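Local atomic coordinates of prophenoloxidase b (Marsupenaeus japonicus, PDB entry 3WKY), a protein that is the hemolymph precursor of a phenoloxidase that, once activated, probably hydroxylates monophenols and oxidises o-diphenols at a type 3 dicopper centre. Residues 257-262 against 389-394. Sequence-based numbering, arbitrary orientation.
Sequences DGYFPH and RDPVFF. With CUO (Cu2-o2 cluster), chain J.
With CG anti to its backbone N (chi1 179°), Y259 sends its ring from the loop against R389, D390 and P391, while the R389 chain, bent at chi3 (61°), turns NE toward the OH of Y259. The Y259 and R389 side chains cross at about a right angle. CA of D390 lies over one ring face in a CH-pi contact, 4.0 Å from the centroid of the Y259 ring, and the carbonyl O of R389 sits toward the rim of the same face; CD of P391 approaches obliquely, 3.7 Å from CD1 of Y259. Two weak bonds fasten the arginine to the loop: NE of R389 donates to OH of Y259 (3.0 Å), and NH2 of R389 to the carbonyl O of P261 (2.9 Å). The hydroxyl is also hydrogen-bonded to E191. D390 is the N-cap of helix 391-409: its OD1 accepts from N of V392 at 2.9 Å, nearly straight at 163°. Its OD2 forms a salt bridge with R274 and, through a water that donates to both, is linked to the carbonyl O of Y259. Within the first turn, F393 puts CE1 3.2 Å from O2 of the copper-oxygen cluster. An alanine at Y259 would probably leave a gap beneath CA of D390 and deprive E191 and NE of R389 of their hydroxyl partner. Buried within the copper-containing domain, the contact thus joins the loop after helix 218-239 to the capped start of a helix that lines the dicopper site, and E191, in a long, weak ion pair with NH2 of R389, would probably offset part of the arginine's charge.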
ATOM      1  N   ASP A 257       3.031  18.084  -6.880  1.00 14.12           N
ATOM      2  CA  ASP A 257       2.540  19.455  -7.013  1.00 13.08           C
ATOM      3  C   ASP A 257       1.702  19.658  -8.263  1.00 15.55           C
ATOM      4  O   ASP A 257       2.206  19.538  -9.389  1.00 13.65           O
ATOM      5  CB  ASP A 257       3.709  20.440  -7.010  1.00 16.69           C
ATOM      6  CG  ASP A 257       4.530  20.337  -5.754  1.00 26.22           C
ATOM      7  OD1 ASP A 257       3.928  20.338  -4.657  1.00 25.66           O
ATOM      8  OD2 ASP A 257       5.766  20.220  -5.863  1.00 24.18           O
ATOM      9  N   GLY A 258       0.424  19.969  -8.054  1.00 13.31           N
ATOM     10  CA  GLY A 258      -0.460  20.268  -9.159  1.00 11.85           C
ATOM     11  C   GLY A 258      -0.236  21.703  -9.613  1.00 17.44           C
ATOM     12  O   GLY A 258       0.698  22.379  -9.154  1.00 15.83           O
ATOM     13  N   TYR A 259      -1.088  22.169 -10.518  1.00 13.99           N
ATOM     14  CA  TYR A 259      -0.982  23.536 -11.018  1.00 14.15           C
ATOM     15  C   TYR A 259      -2.330  23.954 -11.591  1.00 15.49           C
ATOM     16  O   TYR A 259      -2.942  23.225 -12.366  1.00 14.38           O
ATOM     17  CB  TYR A 259       0.141  23.654 -12.064  1.00 14.20           C
ATOM     18  CG  TYR A 259       0.267  25.061 -12.620  1.00 15.46           C
ATOM     19  CD1 TYR A 259       0.559  26.133 -11.781  1.00 15.98           C
ATOM     20  CD2 TYR A 259       0.053  25.320 -13.978  1.00 16.62           C
ATOM     21  CE1 TYR A 259       0.644  27.431 -12.271  1.00 17.75           C
ATOM     22  CE2 TYR A 259       0.151  26.616 -14.479  1.00 13.44           C
ATOM     23  CZ  TYR A 259       0.433  27.664 -13.621  1.00 17.69           C
ATOM     24  OH  TYR A 259       0.516  28.957 -14.106  1.00 18.13           O
ATOM     25  N   PHE A 260      -2.799  25.117 -11.160  1.00 15.27           N
ATOM     26  CA  PHE A 260      -4.039  25.687 -11.654  1.00 16.36           C
ATOM     27  C   PHE A 260      -3.672  26.989 -12.384  1.00 13.54           C
ATOM     28  O   PHE A 260      -3.376  28.001 -11.753  1.00 18.61           O
ATOM     29  CB  PHE A 260      -4.980  25.960 -10.479  1.00 16.69           C
ATOM     30  CG  PHE A 260      -5.523  24.699  -9.821  1.00 15.63           C
ATOM     31  CD1 PHE A 260      -4.694  23.864  -9.066  1.00 16.02           C
ATOM     32  CD2 PHE A 260      -6.861  24.357  -9.962  1.00 17.14           C
ATOM     33  CE1 PHE A 260      -5.208  22.697  -8.470  1.00 16.27           C
ATOM     34  CE2 PHE A 260      -7.381  23.201  -9.375  1.00 16.58           C
ATOM     35  CZ  PHE A 260      -6.565  22.374  -8.631  1.00 16.95           C
ATOM     36  N   PRO A 261      -3.673  26.954 -13.719  1.00 15.02           N
ATOM     37  CA  PRO A 261      -3.115  28.071 -14.503  1.00 18.78           C
ATOM     38  C   PRO A 261      -3.910  29.384 -14.443  1.00 16.34           C
ATOM     39  O   PRO A 261      -3.325  30.460 -14.641  1.00 17.12           O
ATOM     40  CB  PRO A 261      -3.101  27.516 -15.941  1.00 14.76           C
ATOM     41  CG  PRO A 261      -4.162  26.440 -15.947  1.00 18.15           C
ATOM     42  CD  PRO A 261      -4.067  25.812 -14.565  1.00 15.41           C
ATOM     43  N   HIS A 262      -5.208  29.299 -14.174  1.00 16.53           N
ATOM     44  CA  HIS A 262      -6.089  30.473 -14.208  1.00 20.74           C
ATOM     45  C   HIS A 262      -6.020  31.204 -15.553  1.00 20.79           C
ATOM     46  O   HIS A 262      -5.882  32.425 -15.598  1.00 21.69           O
ATOM     47  CB  HIS A 262      -5.778  31.418 -13.039  1.00 20.98           C
ATOM     48  CG  HIS A 262      -6.082  30.827 -11.694  1.00 27.90           C
ATOM     49  ND1 HIS A 262      -5.168  30.076 -10.985  1.00 35.11           N
ATOM     50  CD2 HIS A 262      -7.206  30.857 -10.940  1.00 34.05           C
ATOM     51  CE1 HIS A 262      -5.715  29.678  -9.849  1.00 22.77           C
ATOM     52  NE2 HIS A 262      -6.947  30.145  -9.794  1.00 34.00           N
ATOM     53  N   ARG A 389       4.970  27.740 -17.443  1.00 13.55           N
ATOM     54  CA  ARG A 389       4.226  28.165 -16.252  1.00 15.34           C
ATOM     55  C   ARG A 389       4.121  27.076 -15.178  1.00 13.99           C
ATOM     56  O   ARG A 389       4.112  27.374 -13.984  1.00 15.29           O
ATOM     57  CB  ARG A 389       2.793  28.585 -16.627  1.00 15.67           C
ATOM     58  CG  ARG A 389       2.692  29.820 -17.549  1.00 15.43           C
ATOM     59  CD  ARG A 389       1.228  30.080 -17.944  1.00 15.96           C
ATOM     60  NE  ARG A 389       0.360  30.350 -16.793  1.00 18.50           N
ATOM     61  CZ  ARG A 389       0.034  31.570 -16.361  1.00 24.02           C
ATOM     62  NH1 ARG A 389       0.523  32.655 -16.959  1.00 19.93           N
ATOM     63  NH2 ARG A 389      -0.776  31.707 -15.322  1.00 20.03           N
ATOM     64  N   ASP A 390       4.011  25.822 -15.613  1.00 14.46           N
ATOM     65  CA  ASP A 390       3.677  24.706 -14.714  1.00 17.63           C
ATOM     66  C   ASP A 390       4.937  24.226 -14.008  1.00 14.30           C
ATOM     67  O   ASP A 390       5.939  23.953 -14.667  1.00 13.59           O
ATOM     68  CB  ASP A 390       3.072  23.566 -15.554  1.00 13.76           C
ATOM     69  CG  ASP A 390       2.352  22.512 -14.723  1.00 15.51           C
ATOM     70  OD1 ASP A 390       2.824  22.169 -13.614  1.00 14.46           O
ATOM     71  OD2 ASP A 390       1.318  21.986 -15.208  1.00 16.31           O
ATOM     72  N   PRO A 391       4.914  24.128 -12.659  1.00 14.09           N
ATOM     73  CA  PRO A 391       6.117  23.598 -11.995  1.00 15.17           C
ATOM     74  C   PRO A 391       6.552  22.232 -12.535  1.00 13.66           C
ATOM     75  O   PRO A 391       7.747  21.918 -12.524  1.00 13.57           O
ATOM     76  CB  PRO A 391       5.707  23.505 -10.512  1.00 15.10           C
ATOM     77  CG  PRO A 391       4.157  23.541 -10.533  1.00 16.97           C
ATOM     78  CD  PRO A 391       3.850  24.467 -11.692  1.00 15.74           C
ATOM     79  N   VAL A 392       5.603  21.428 -13.011  1.00 11.42           N
ATOM     80  CA  VAL A 392       5.979  20.115 -13.516  1.00 13.41           C
ATOM     81  C   VAL A 392       6.788  20.201 -14.811  1.00 15.18           C
ATOM     82  O   VAL A 392       7.481  19.249 -15.170  1.00 13.15           O
ATOM     83  CB  VAL A 392       4.767  19.168 -13.683  1.00 12.35           C
ATOM     84  CG1 VAL A 392       4.083  19.366 -15.053  1.00 13.15           C
ATOM     85  CG2 VAL A 392       5.214  17.724 -13.530  1.00 12.13           C
ATOM     86  N   PHE A 393       6.710  21.333 -15.511  1.00 13.37           N
ATOM     87  CA  PHE A 393       7.585  21.537 -16.672  1.00 14.84           C
ATOM     88  C   PHE A 393       9.038  21.280 -16.293  1.00 12.61           C
ATOM     89  O   PHE A 393       9.807  20.622 -17.030  1.00 11.85           O
ATOM     90  CB  PHE A 393       7.462  22.967 -17.204  1.00 11.98           C
ATOM     91  CG  PHE A 393       8.378  23.248 -18.368  1.00 11.60           C
ATOM     92  CD1 PHE A 393       7.968  22.974 -19.666  1.00 15.97           C
ATOM     93  CD2 PHE A 393       9.665  23.746 -18.156  1.00 16.04           C
ATOM     94  CE1 PHE A 393       8.826  23.214 -20.746  1.00 15.21           C
ATOM     95  CE2 PHE A 393      10.536  23.990 -19.223  1.00 15.73           C
ATOM     96  CZ  PHE A 393      10.115  23.718 -20.526  1.00 12.99           C
ATOM     97  N   PHE A 394       9.428  21.819 -15.149  1.00 12.85           N
ATOM     98  CA  PHE A 394      10.828  21.746 -14.760  1.00 15.07           C
ATOM     99  C   PHE A 394      11.187  20.392 -14.161  1.00 14.43           C
ATOM    100  O   PHE A 394      12.329  19.957 -14.243  1.00 13.18           O
ATOM    101  CB  PHE A 394      11.196  22.927 -13.864  1.00 14.37           C
ATOM    102  CG  PHE A 394      11.173  24.236 -14.597  1.00 13.45           C
ATOM    103  CD1 PHE A 394      12.317  24.701 -15.247  1.00 14.49           C
ATOM    104  CD2 PHE A 394       9.997  24.978 -14.686  1.00 14.47           C
ATOM    105  CE1 PHE A 394      12.290  25.901 -15.965  1.00 14.52           C
ATOM    106  CE2 PHE A 394       9.958  26.172 -15.395  1.00 16.56           C
ATOM    107  CZ  PHE A 394      11.115  26.641 -16.026  1.00 13.50           C
TER
HETATM  108 CU1  CUO J 708      10.674  23.192 -24.665  1.00 26.47          CU
HETATM  109 CU2  CUO J 708       9.464  20.136 -23.193  1.00 20.77          CU
HETATM  110  O1  CUO J 708       9.970  21.322 -24.699  1.00 34.54           O
HETATM  111  O2  CUO J 708       8.887  22.160 -23.761  1.00 28.87           O
HETATM  112  O   HOH W   1      -1.729  22.140 -14.785  1.00 20.60           O